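Local coordinates for oligopeptide-binding protein AppA (Bacillus subtilis, PDB 1XOC) that captures oligopeptides, here a nonapeptide, and serves as the binding component of an ABC permease that imports them, at residues R119-T122 and Y123-L126; G146-N150 and N151-S155; E192-Q195 and G196-I199; Y247-A250 and E251-N255; S399-V402 and E403-N406. All coordinates share one frame; numbering follows the deposited sequence.

Contact 1 (R119-T122 and Y123-L126); sequences RGST and YEML
T122 and Y123 run side by side and point the same way, with the T122 methyl over one face of the Y123 ring. CG2 lies 3.9 Å from the ring centroid of Y123, 16° off its normal, a CH-pi contact displaced toward the phenol end. The same T122 rotamer sets OG1 beside its backbone N, where it makes a weak hydrogen bond to an acidic side chain of the bound peptide. Beside the CD1-CE1 bond R119 O approaches obliquely, 3.3 Å from Y123 CD1, while Y123 OH is hydrogen-bonded to T156. The backbone is a helix-like turn running into a type I beta turn, Y123 to L126, that leads into strand 126-133. Y123 N bonds to G120 O at 3.0 Å, and L126 N to Y123 O at 2.9 Å. M125 starts between its backbone N and carbonyl carbon (chi1 77°) and bends twice more, which brings both SD and CE to 3.3 Å from T122 O; that carbonyl oxygen is buried with no polar partner in the model. E124 CG passes S121 O at 3.6 Å before its carboxylate reaches Y428. The R119 guanidinium turns away, to S40 O and the peptide backbone.

Contact 2 (G146-N150 and N151-S155); sequences GNFYN and NALDS
The backbone of N147-S155 is a helix with a widened, pi-type turn near its start: N147 O accepts from N151 N at 2.9 Å and also from A152 N at 2.9 Å, and F148 O receives L153 N, five residues on, at 3.3 Å. On one side N147 and N151 point the same way, their amide planes 40° apart. N151 ND2 donates to N147 OD1 over 2.8 Å (152° at the hydrogen), and OD1 of N147 lies in the amide plane of N151, an arrangement that fixes the flip of the N151 amide and turns its OD1 to the backbone of the bound peptide. The helix thus lines the peptide-binding cleft: D154 OD1 also bonds to the peptide backbone, and S155 OG, which gives its proton to N151 O at 2.6 Å, reaches it weakly. The other side is apolar. F148, its CG anti to the backbone N (chi1 180°), brings CD1 to 3.6 Å from A152 CB and CZ to 3.8 Å from L153 CD2. L153 CD1 meets Y149 CD2 at 3.8 Å. Beyond them, F139 and Y82 meet the F148 ring.

Contact 3 (E192-Q195 and G196-I199); sequences EWKQ and GQYI
Y198 reaches back over the neighbouring strand to E192 and K194. At its CB, CG sits between the backbone N and the carbonyl carbon (chi1 63°), which folds the ring across K194. CD1 and CE1 pass over K194 CB, with CE1 closer, and K194 CB lies 3.8 Å from the ring centroid of Y198, 18° off the normal, a CH-pi contact. Along the far edge Y198 CE2 comes within 3.5 Å of E192 OE1. At the tip Y198 OH donates to E192 OE1 at 2.9 Å, meeting the oxygen from above the carboxylate plane (55° out of it). The residues pointing to the other face of the sheet are W193 and I199: I199 CG1 stands 3.6 Å from the centroid of the W193 five-membered ring, while Q195 OE1 lies over the opposite face of the indole, whose NE1 bonds to E31. In the backbone K194 O takes both Q197 N, at 2.9 Å, and Y198 N, at 3.0 Å, and K194 N bonds back to Y198 O. Q197 and Y198 both face K194, a classic beta bulge beside the tight turn, with G196 at positive phi, of the antiparallel hairpin 188-194/198-203.

Contact 4 (Y247-A250 and E251-N255); sequences YKTA and EKFNN
F253 and A250 make the tight half of this contact. The F253 ring lies flat against the backbone of the preceding helical turn, with A250 CA 3.5 Å from its centroid and 8° off the normal, so that the CA-H points into the face in a CH-pi contact. A250 CB adds a touch on F253 CE2 at 3.8 Å, and the T249 methyl comes in across CE1 and CZ of the ring. F253 N bonds to A250 O at 3.0 Å, closing the turn. E229 and Q233 of helix 225-234 also pack on F253, so this half faces the rest of the protein. The motif is a short helix, 247-250, unwinding through a type I beta turn, A250 to F253, on the way to strand 256-262; E251 N bonds to Y247 O at 2.9 Å, four residues back, and K252 N then bonds to T249 O, three back. The loose half is built on E251, whose CG occupies the position between backbone N and carbonyl carbon (chi1 76°) and lies back over the Y247 and K248 carbonyls. Its carboxylate meets the Y247 ring at an edge, OE1 to CE1 of Y247 at 3.6 Å, with the planes 66° apart. Water fills in the polar links: one molecule sits 2.6 Å from Y247 OH and 2.7 Å from E251 OE1, and a second donates to both E251 OE2 and K248 O. K248 runs alongside E251 without pairing, K248 NZ being 6.8 Å from E251 OE2. Y247 and E251 also touch a crystal neighbour.

Contact 5 (S399-V402 and E403-N406); sequences SALV and EQMN
The amide of N406 turns its N-H to V402 O, which lies 5° out of the amide plane; ND2 of N406 donates to it at 2.7 Å and 172°, a short and nearly straight bond. V402 CG1 flanks the same nitrogen, 3.6 Å from N406 ND2, the two side chains running in the same direction. The second flat group is the amide of Q404. A400 O stands over one of its faces, 3.6 Å from Q404 CD, while Q404 OE1 touches L401 CD1 at 3.9 Å and takes its hydrogen bond from K365. L401 and Q404 cross at about a right angle. M405 CG sits between the backbone N and carbonyl carbon (chi1 69°) and the chain curls at its end, which carries CE back over the helix to 3.9 Å from L401 CG and 3.5 Å from L401 O. In the backbone, the helical bonds E403 N to S399 O, Q404 N to A400 O and M405 N to L401 O run in regular order. At the next step the backbone bond weakens: N406 is the first residue to leave helical angles, and N406 N lies 3.4 Å from V402 O, so the side-chain N-H supplies the stronger grip on that carbonyl. N406 OD1 is held in turn by Y442. V402, M405 and N406 each pack on polar side-chain atoms of the bound peptide; the arrangement is the C-terminal end of helix 398-405, closed by the N406 side chain, at the peptide-binding cleft.

How the contacts relate
Following the chain from the N terminus, the five contacts come in series: each is local and closes before the next opens, so none nest or cross. Contact 1 closes the turns leading into strand 126-133, and contact 2 spans the helix that follows strand 136-141. These two touch, M125 and L126 packing on F148 and T122 on A152, and both reach the bound peptide. Contact 3 closes the hairpin of the four-stranded mixed sheet. Contact 4 ends a short helix ahead of strand 256-262, on the opposite side of the chain's centre from contacts 1 and 2. Contact 5, about 22 Å from contact 1 between centres, brings a second helix to the peptide.

Contact 1 (R119-T122 and Y123-L126)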
loop_
_atom_site.group_PDB
_atom_site.type_symbol
_atom_site.label_atom_id
_atom_site.label_comp_id
_atom_site.label_asym_id
_atom_site.label_seq_id
_atom_site.Cartn_x
_atom_site.Cartn_y
_atom_site.Cartn_z
ATOM N N ARG A 119 -9.961 -0.631 7.882
ATOM C CA ARG A 119 -9.218 0.610 8.123
ATOM C C ARG A 119 -9.461 1.205 9.498
ATOM O O ARG A 119 -9.183 2.399 9.721
ATOM C CB ARG A 119 -9.530 1.638 7.022
ATOM C CG ARG A 119 -9.049 1.231 5.640
ATOM C CD ARG A 119 -7.578 0.999 5.613
ATOM N NE ARG A 119 -7.047 1.015 4.270
ATOM C CZ ARG A 119 -5.745 0.969 4.013
ATOM N NH1 ARG A 119 -4.871 0.980 5.009
ATOM N NH2 ARG A 119 -5.333 0.962 2.772
ATOM N N GLY A 120 -9.910 0.390 10.447
ATOM C CA GLY A 120 -10.203 0.897 11.794
ATOM C C GLY A 120 -9.041 1.596 12.486
ATOM O O GLY A 120 -9.271 2.559 13.206
ATOM N N SER A 121 -7.822 1.106 12.257
ATOM C CA SER A 121 -6.575 1.626 12.860
ATOM C C SER A 121 -6.391 3.121 12.620
ATOM O O SER A 121 -5.912 3.855 13.483
ATOM C CB SER A 121 -5.357 0.901 12.267
ATOM O OG SER A 121 -4.291 0.902 13.217
ATOM N N THR A 122 -6.790 3.562 11.445
ATOM C CA THR A 122 -6.647 4.939 11.048
ATOM C C THR A 122 -7.511 5.910 11.858
ATOM O O THR A 122 -7.196 7.119 11.951
ATOM C CB THR A 122 -6.963 5.034 9.552
ATOM O OG1 THR A 122 -6.097 4.120 8.839
ATOM C CG2 THR A 122 -6.760 6.462 9.031
ATOM N N TYR A 123 -8.605 5.409 12.438
ATOM C CA TYR A 123 -9.623 6.237 13.096
ATOM C C TYR A 123 -9.790 5.934 14.570
ATOM O O TYR A 123 -10.532 6.639 15.258
ATOM C CB TYR A 123 -10.997 6.152 12.368
ATOM C CG TYR A 123 -10.856 6.390 10.879
ATOM C CD1 TYR A 123 -10.699 5.318 10.006
ATOM C CD2 TYR A 123 -10.733 7.703 10.348
ATOM C CE1 TYR A 123 -10.515 5.504 8.656
ATOM C CE2 TYR A 123 -10.525 7.895 8.975
ATOM C CZ TYR A 123 -10.426 6.778 8.137
ATOM O OH TYR A 123 -10.189 6.966 6.781
ATOM N N GLU A 124 -9.116 4.908 15.080
ATOM C CA GLU A 124 -9.409 4.498 16.455
ATOM C C GLU A 124 -9.009 5.501 17.547
ATOM O O GLU A 124 -9.442 5.382 18.698
ATOM C CB GLU A 124 -8.866 3.123 16.767
ATOM C CG GLU A 124 -7.430 2.941 16.577
ATOM C CD GLU A 124 -6.996 1.555 17.050
ATOM O OE1 GLU A 124 -7.898 0.764 17.409
ATOM O OE2 GLU A 124 -5.787 1.257 17.093
ATOM N N MET A 125 -8.170 6.458 17.192
ATOM C CA MET A 125 -7.842 7.524 18.121
ATOM C C MET A 125 -8.967 8.560 18.243
ATOM O O MET A 125 -8.920 9.358 19.163
ATOM C CB MET A 125 -6.529 8.218 17.741
ATOM C CG MET A 125 -6.609 9.201 16.579
ATOM S SD MET A 125 -6.937 8.379 15.001
ATOM C CE MET A 125 -5.380 7.625 14.670
ATOM N N LEU A 126 -9.949 8.554 17.339
ATOM C CA LEU A 126 -11.018 9.553 17.362
ATOM C C LEU A 126 -12.089 9.231 18.372
ATOM O O LEU A 126 -12.589 8.104 18.437
ATOM C CB LEU A 126 -11.698 9.690 15.992
ATOM C CG LEU A 126 -10.943 10.459 14.954
ATOM C CD1 LEU A 126 -11.725 10.443 13.632
ATOM C CD2 LEU A 126 -10.696 11.910 15.440
#

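Contact 2 (G146-N150 and N151-S155)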
loop_
_atom_site.group_PDB
_atom_site.type_symbol
_atom_site.label_atom_id
_atom_site.label_comp_id
_atom_site.label_asym_id
_atom_site.label_seq_id
_atom_site.Cartn_x
_atom_site.Cartn_y
_atom_site.Cartn_z
ATOM N N GLY A 146 -0.085 10.765 16.424
ATOM C CA GLY A 146 0.320 11.451 15.199
ATOM C C GLY A 146 -0.209 10.856 13.910
ATOM O O GLY A 146 -0.181 11.506 12.854
ATOM N N ASN A 147 -0.722 9.634 13.957
ATOM C CA ASN A 147 -1.363 9.077 12.775
ATOM C C ASN A 147 -2.582 9.854 12.317
ATOM O O ASN A 147 -2.972 9.775 11.143
ATOM C CB ASN A 147 -1.755 7.616 12.963
ATOM C CG ASN A 147 -0.616 6.716 12.758
ATOM O OD1 ASN A 147 -0.293 6.367 11.608
ATOM N ND2 ASN A 147 0.051 6.352 13.845
ATOM N N PHE A 148 -3.224 10.579 13.228
ATOM C CA PHE A 148 -4.402 11.302 12.818
ATOM C C PHE A 148 -4.038 12.434 11.862
ATOM O O PHE A 148 -4.511 12.464 10.710
ATOM C CB PHE A 148 -5.274 11.815 13.980
ATOM C CG PHE A 148 -6.462 12.551 13.491
ATOM C CD1 PHE A 148 -7.518 11.889 12.904
ATOM C CD2 PHE A 148 -6.483 13.913 13.467
ATOM C CE1 PHE A 148 -8.577 12.592 12.398
ATOM C CE2 PHE A 148 -7.544 14.588 12.940
ATOM C CZ PHE A 148 -8.580 13.922 12.400
ATOM N N TYR A 149 -3.245 13.397 12.327
ATOM C CA TYR A 149 -2.892 14.502 11.457
ATOM C C TYR A 149 -2.145 14.018 10.204
ATOM O O TYR A 149 -2.331 14.548 9.108
ATOM C CB TYR A 149 -2.046 15.524 12.244
ATOM C CG TYR A 149 -1.631 16.712 11.408
ATOM C CD1 TYR A 149 -0.412 16.717 10.744
ATOM C CD2 TYR A 149 -2.489 17.787 11.212
ATOM C CE1 TYR A 149 -0.046 17.789 9.936
ATOM C CE2 TYR A 149 -2.128 18.859 10.381
ATOM C CZ TYR A 149 -0.903 18.841 9.770
ATOM O OH TYR A 149 -0.511 19.889 8.972
ATOM N N ASN A 150 -1.262 13.028 10.381
ATOM C CA ASN A 150 -0.257 12.740 9.352
ATOM C C ASN A 150 -0.705 11.671 8.390
ATOM O O ASN A 150 -0.133 11.528 7.318
ATOM C CB ASN A 150 1.099 12.377 9.973
ATOM C CG ASN A 150 1.736 13.539 10.681
ATOM O OD1 ASN A 150 2.317 14.420 10.040
ATOM N ND2 ASN A 150 1.638 13.559 12.009
ATOM N N ASN A 151 -1.724 10.932 8.777
ATOM C CA ASN A 151 -2.235 9.849 7.907
ATOM C C ASN A 151 -3.745 9.884 7.649
ATOM O O ASN A 151 -4.181 9.730 6.512
ATOM C CB ASN A 151 -1.800 8.478 8.438
ATOM C CG ASN A 151 -0.351 8.158 8.156
ATOM O OD1 ASN A 151 0.225 8.592 7.149
ATOM N ND2 ASN A 151 0.267 7.373 9.058
ATOM N N ALA A 152 -4.556 10.101 8.680
ATOM C CA ALA A 152 -6.001 10.068 8.504
ATOM C C ALA A 152 -6.460 11.174 7.583
ATOM O O ALA A 152 -7.295 10.961 6.693
ATOM C CB ALA A 152 -6.777 10.131 9.834
ATOM N N LEU A 153 -5.932 12.382 7.786
ATOM C CA LEU A 153 -6.367 13.550 7.005
ATOM C C LEU A 153 -6.083 13.441 5.507
ATOM O O LEU A 153 -6.834 14.015 4.694
ATOM C CB LEU A 153 -5.746 14.857 7.578
ATOM C CG LEU A 153 -6.290 15.188 8.945
ATOM C CD1 LEU A 153 -5.555 16.422 9.472
ATOM C CD2 LEU A 153 -7.748 15.428 8.974
ATOM N N ASP A 154 -4.999 12.784 5.124
ATOM C CA ASP A 154 -4.679 12.719 3.695
ATOM C C ASP A 154 -5.174 11.416 3.086
ATOM O O ASP A 154 -5.124 11.282 1.875
ATOM C CB ASP A 154 -3.218 12.938 3.357
ATOM C CG ASP A 154 -2.308 11.994 4.020
ATOM O OD1 ASP A 154 -1.081 12.071 3.727
ATOM O OD2 ASP A 154 -2.745 11.208 4.878
ATOM N N SER A 155 -5.613 10.486 3.924
ATOM C CA SER A 155 -6.078 9.150 3.455
ATOM C C SER A 155 -7.567 9.012 3.308
ATOM O O SER A 155 -8.046 8.050 2.664
ATOM C CB SER A 155 -5.601 8.089 4.429
ATOM O OG SER A 155 -4.194 8.104 4.507
#

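Contact 3 (E192-Q195 and G196-I199)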
loop_
_atom_site.group_PDB
_atom_site.type_symbol
_atom_site.label_atom_id
_atom_site.label_comp_id
_atom_site.label_asym_id
_atom_site.label_seq_id
_atom_site.Cartn_x
_atom_site.Cartn_y
_atom_site.Cartn_z
ATOM N N GLU A 192 -16.528 5.101 -16.984
ATOM C CA GLU A 192 -16.814 3.705 -17.287
ATOM C C GLU A 192 -15.794 2.791 -16.627
ATOM O O GLU A 192 -14.630 3.164 -16.509
ATOM C CB GLU A 192 -16.736 3.497 -18.783
ATOM C CG GLU A 192 -17.163 2.093 -19.186
ATOM C CD GLU A 192 -17.037 1.810 -20.683
ATOM O OE1 GLU A 192 -16.426 2.644 -21.416
ATOM O OE2 GLU A 192 -17.566 0.741 -21.117
ATOM N N TRP A 193 -16.252 1.640 -16.153
ATOM C CA TRP A 193 -15.370 0.559 -15.717
ATOM C C TRP A 193 -15.790 -0.722 -16.442
ATOM O O TRP A 193 -16.811 -1.356 -16.111
ATOM C CB TRP A 193 -15.410 0.402 -14.198
ATOM C CG TRP A 193 -14.527 -0.671 -13.623
ATOM C CD1 TRP A 193 -13.648 -1.495 -14.286
ATOM C CD2 TRP A 193 -14.441 -1.023 -12.250
ATOM N NE1 TRP A 193 -13.022 -2.343 -13.380
ATOM C CE2 TRP A 193 -13.488 -2.067 -12.127
ATOM C CE3 TRP A 193 -15.066 -0.544 -11.093
ATOM C CZ2 TRP A 193 -13.146 -2.630 -10.885
ATOM C CZ3 TRP A 193 -14.736 -1.115 -9.871
ATOM C CH2 TRP A 193 -13.804 -2.167 -9.782
ATOM N N LYS A 194 -15.028 -1.046 -17.480
ATOM C CA LYS A 194 -15.208 -2.278 -18.240
ATOM C C LYS A 194 -14.383 -3.333 -17.517
ATOM O O LYS A 194 -13.135 -3.273 -17.517
ATOM C CB LYS A 194 -14.731 -2.075 -19.662
ATOM C CG LYS A 194 -14.977 -3.313 -20.514
ATOM C CD LYS A 194 -15.717 -3.087 -21.839
ATOM C CE LYS A 194 -16.591 -4.313 -22.124
ATOM N NZ LYS A 194 -17.295 -4.338 -23.438
ATOM N N GLN A 195 -15.090 -4.233 -16.837
ATOM C CA GLN A 195 -14.478 -5.152 -15.901
ATOM C C GLN A 195 -13.395 -5.984 -16.616
ATOM O O GLN A 195 -13.608 -6.514 -17.708
ATOM C CB GLN A 195 -15.544 -6.037 -15.231
ATOM C CG GLN A 195 -15.005 -6.924 -14.104
ATOM C CD GLN A 195 -14.770 -6.177 -12.804
ATOM O OE1 GLN A 195 -15.466 -5.208 -12.490
ATOM N NE2 GLN A 195 -13.774 -6.637 -12.033
ATOM N N GLY A 196 -12.219 -6.048 -16.002
ATOM C CA GLY A 196 -11.094 -6.774 -16.542
ATOM C C GLY A 196 -10.332 -6.066 -17.655
ATOM O O GLY A 196 -9.384 -6.628 -18.214
ATOM N N GLN A 197 -10.720 -4.838 -18.001
ATOM C CA GLN A 197 -10.120 -4.172 -19.147
ATOM C C GLN A 197 -9.627 -2.781 -18.795
ATOM O O GLN A 197 -8.459 -2.482 -19.010
ATOM C CB GLN A 197 -11.108 -4.084 -20.286
ATOM C CG GLN A 197 -11.531 -5.418 -20.798
ATOM C CD GLN A 197 -12.190 -5.318 -22.147
ATOM O OE1 GLN A 197 -13.276 -5.851 -22.349
ATOM N NE2 GLN A 197 -11.555 -4.601 -23.076
ATOM N N TYR A 198 -10.529 -1.919 -18.338
ATOM C CA TYR A 198 -10.127 -0.531 -18.041
ATOM C C TYR A 198 -11.138 0.245 -17.223
ATOM O O TYR A 198 -12.298 -0.062 -17.187
ATOM C CB TYR A 198 -9.872 0.257 -19.342
ATOM C CG TYR A 198 -11.102 0.395 -20.208
ATOM C CD1 TYR A 198 -11.336 -0.473 -21.251
ATOM C CD2 TYR A 198 -12.035 1.402 -19.964
ATOM C CE1 TYR A 198 -12.470 -0.344 -22.025
ATOM C CE2 TYR A 198 -13.170 1.540 -20.752
ATOM C CZ TYR A 198 -13.374 0.670 -21.765
ATOM O OH TYR A 198 -14.518 0.801 -22.547
ATOM N N ILE A 199 -10.637 1.298 -16.599
ATOM C CA ILE A 199 -11.447 2.320 -15.954
ATOM C C ILE A 199 -11.114 3.622 -16.678
ATOM O O ILE A 199 -9.942 4.012 -16.748
ATOM C CB ILE A 199 -11.085 2.464 -14.473
ATOM C CG1 ILE A 199 -11.417 1.151 -13.752
ATOM C CG2 ILE A 199 -11.815 3.652 -13.861
ATOM C CD1 ILE A 199 -10.825 1.001 -12.417
#

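Contact 4 (Y247-A250 and E251-N255)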
loop_
_atom_site.group_PDB
_atom_site.type_symbol
_atom_site.label_atom_id
_atom_site.label_comp_id
_atom_site.label_asym_id
_atom_site.label_seq_id
_atom_site.Cartn_x
_atom_site.Cartn_y
_atom_site.Cartn_z
ATOM N N TYR A 247 14.362 -2.103 -18.648
ATOM C CA TYR A 247 14.758 -0.701 -18.775
ATOM C C TYR A 247 15.459 -0.402 -20.110
ATOM O O TYR A 247 15.099 0.549 -20.804
ATOM C CB TYR A 247 15.686 -0.288 -17.630
ATOM C CG TYR A 247 15.943 1.195 -17.634
ATOM C CD1 TYR A 247 16.879 1.755 -18.501
ATOM C CD2 TYR A 247 15.256 2.027 -16.792
ATOM C CE1 TYR A 247 17.104 3.130 -18.522
ATOM C CE2 TYR A 247 15.468 3.398 -16.799
ATOM C CZ TYR A 247 16.413 3.938 -17.660
ATOM O OH TYR A 247 16.625 5.286 -17.685
ATOM N N LYS A 248 16.467 -1.192 -20.448
ATOM C CA LYS A 248 17.261 -0.915 -21.637
ATOM C C LYS A 248 16.449 -1.102 -22.911
ATOM O O LYS A 248 16.705 -0.439 -23.910
ATOM C CB LYS A 248 18.537 -1.729 -21.651
ATOM C CG LYS A 248 19.504 -1.227 -20.603
ATOM C CD LYS A 248 20.917 -1.585 -20.918
ATOM C CE LYS A 248 21.214 -3.064 -20.708
ATOM N NZ LYS A 248 22.631 -3.358 -21.075
ATOM N N THR A 249 15.461 -1.984 -22.859
ATOM C CA THR A 249 14.517 -2.134 -23.956
ATOM C C THR A 249 13.644 -0.875 -24.085
ATOM O O THR A 249 13.570 -0.248 -25.160
ATOM C CB THR A 249 13.648 -3.397 -23.739
ATOM O OG1 THR A 249 14.503 -4.541 -23.706
ATOM C CG2 THR A 249 12.644 -3.580 -24.873
ATOM N N ALA A 250 13.012 -0.493 -22.985
ATOM C CA ALA A 250 12.024 0.581 -23.007
ATOM C C ALA A 250 12.620 1.956 -23.258
ATOM O O ALA A 250 11.960 2.823 -23.824
ATOM C CB ALA A 250 11.211 0.579 -21.732
ATOM N N GLU A 251 13.855 2.175 -22.842
ATOM C CA GLU A 251 14.462 3.478 -23.036
ATOM C C GLU A 251 14.650 3.802 -24.520
ATOM O O GLU A 251 14.823 4.963 -24.859
ATOM C CB GLU A 251 15.783 3.624 -22.249
ATOM C CG GLU A 251 16.955 2.926 -22.821
ATOM C CD GLU A 251 18.289 3.301 -22.134
ATOM O OE1 GLU A 251 18.408 4.422 -21.577
ATOM O OE2 GLU A 251 19.213 2.462 -22.171
ATOM N N LYS A 252 14.602 2.789 -25.387
ATOM C CA LYS A 252 14.683 2.974 -26.831
ATOM C C LYS A 252 13.337 3.252 -27.503
ATOM O O LYS A 252 13.307 3.604 -28.688
ATOM C CB LYS A 252 15.250 1.719 -27.459
ATOM C CG LYS A 252 16.672 1.401 -27.045
ATOM C CD LYS A 252 17.106 0.060 -27.650
ATOM C CE LYS A 252 18.490 -0.361 -27.173
ATOM N NZ LYS A 252 19.601 0.414 -27.832
ATOM N N PHE A 253 12.236 3.083 -26.776
ATOM C CA PHE A 253 10.898 3.221 -27.360
ATOM C C PHE A 253 10.663 4.657 -27.780
ATOM O O PHE A 253 11.161 5.598 -27.161
ATOM C CB PHE A 253 9.789 2.855 -26.371
ATOM C CG PHE A 253 9.735 1.402 -25.983
ATOM C CD1 PHE A 253 10.448 0.431 -26.660
ATOM C CD2 PHE A 253 8.928 1.012 -24.922
ATOM C CE1 PHE A 253 10.377 -0.910 -26.281
ATOM C CE2 PHE A 253 8.844 -0.323 -24.534
ATOM C CZ PHE A 253 9.570 -1.280 -25.204
ATOM N N ASN A 254 9.841 4.825 -28.805
ATOM C CA ASN A 254 9.614 6.155 -29.347
ATOM C C ASN A 254 8.668 6.954 -28.471
ATOM O O ASN A 254 7.715 6.410 -27.894
ATOM C CB ASN A 254 9.053 6.086 -30.764
ATOM C CG ASN A 254 9.999 5.386 -31.734
ATOM O OD1 ASN A 254 9.639 4.372 -32.328
ATOM N ND2 ASN A 254 11.216 5.909 -31.880
ATOM N N ASN A 255 8.953 8.246 -28.392
ATOM C CA ASN A 255 8.055 9.233 -27.821
ATOM C C ASN A 255 7.944 9.126 -26.287
ATOM O O ASN A 255 6.949 9.549 -25.729
ATOM C CB ASN A 255 6.661 9.154 -28.472
ATOM C CG ASN A 255 6.695 9.316 -30.021
ATOM O OD1 ASN A 255 6.143 8.488 -30.766
ATOM N ND2 ASN A 255 7.341 10.389 -30.496
HETATM O O HOH W 1 17.147 6.225 -20.004
HETATM O O HOH W 2 18.942 1.055 -24.384
#

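Contact 5 (S399-V402 and E403-N406)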
loop_
_atom_site.group_PDB
_atom_site.type_symbol
_atom_site.label_atom_id
_atom_site.label_comp_id
_atom_site.label_asym_id
_atom_site.label_seq_id
_atom_site.Cartn_x
_atom_site.Cartn_y
_atom_site.Cartn_z
ATOM N N SER A 399 -7.115 -8.694 -7.474
ATOM C CA SER A 399 -8.280 -8.407 -6.633
ATOM C C SER A 399 -8.629 -9.609 -5.769
ATOM O O SER A 399 -8.987 -9.478 -4.604
ATOM C CB SER A 399 -9.476 -7.915 -7.452
ATOM O OG SER A 399 -10.093 -8.988 -8.156
ATOM N N ALA A 400 -8.547 -10.811 -6.345
ATOM C CA ALA A 400 -8.810 -12.004 -5.587
ATOM C C ALA A 400 -7.801 -12.263 -4.493
ATOM O O ALA A 400 -8.174 -12.700 -3.422
ATOM C CB ALA A 400 -8.860 -13.183 -6.517
ATOM N N LEU A 401 -6.518 -12.051 -4.775
ATOM C CA LEU A 401 -5.483 -12.258 -3.788
ATOM C C LEU A 401 -5.634 -11.263 -2.606
ATOM O O LEU A 401 -5.488 -11.655 -1.468
ATOM C CB LEU A 401 -4.108 -12.046 -4.420
ATOM C CG LEU A 401 -2.944 -12.422 -3.545
ATOM C CD1 LEU A 401 -3.079 -13.809 -3.009
ATOM C CD2 LEU A 401 -1.612 -12.264 -4.305
ATOM N N VAL A 402 -5.992 -10.011 -2.900
ATOM C CA VAL A 402 -6.281 -9.042 -1.870
ATOM C C VAL A 402 -7.418 -9.527 -0.995
ATOM O O VAL A 402 -7.362 -9.373 0.218
ATOM C CB VAL A 402 -6.628 -7.665 -2.500
ATOM C CG1 VAL A 402 -7.166 -6.677 -1.451
ATOM C CG2 VAL A 402 -5.416 -7.065 -3.202
ATOM N N GLU A 403 -8.450 -10.099 -1.596
ATOM C CA GLU A 403 -9.581 -10.592 -0.837
ATOM C C GLU A 403 -9.181 -11.770 0.035
ATOM O O GLU A 403 -9.611 -11.884 1.170
ATOM C CB GLU A 403 -10.727 -10.945 -1.783
ATOM C CG GLU A 403 -11.954 -11.493 -1.080
ATOM C CD GLU A 403 -13.131 -11.623 -2.006
ATOM O OE1 GLU A 403 -14.208 -12.055 -1.526
ATOM O OE2 GLU A 403 -12.993 -11.281 -3.209
ATOM N N GLN A 404 -8.339 -12.632 -0.502
ATOM C CA GLN A 404 -7.869 -13.819 0.201
ATOM C C GLN A 404 -6.997 -13.484 1.416
ATOM O O GLN A 404 -7.121 -14.131 2.464
ATOM C CB GLN A 404 -7.069 -14.689 -0.763
ATOM C CG GLN A 404 -7.933 -15.503 -1.684
ATOM C CD GLN A 404 -7.212 -16.098 -2.876
ATOM O OE1 GLN A 404 -6.008 -16.314 -2.870
ATOM N NE2 GLN A 404 -7.976 -16.391 -3.910
ATOM N N MET A 405 -6.110 -12.485 1.315
ATOM C CA MET A 405 -5.183 -12.215 2.409
ATOM C C MET A 405 -5.878 -11.505 3.567
ATOM O O MET A 405 -5.493 -11.690 4.722
ATOM C CB MET A 405 -3.989 -11.372 1.929
ATOM C CG MET A 405 -4.283 -9.974 1.567
ATOM S SD MET A 405 -2.783 -9.138 0.941
ATOM C CE MET A 405 -2.582 -9.981 -0.581
ATOM N N ASN A 406 -6.922 -10.738 3.261
ATOM C CA ASN A 406 -7.613 -9.899 4.248
ATOM C C ASN A 406 -8.525 -10.689 5.183
ATOM O O ASN A 406 -8.974 -11.777 4.838
ATOM C CB ASN A 406 -8.430 -8.798 3.528
ATOM C CG ASN A 406 -7.630 -7.543 3.293
ATOM O OD1 ASN A 406 -7.467 -6.733 4.203
ATOM N ND2 ASN A 406 -7.107 -7.373 2.078
#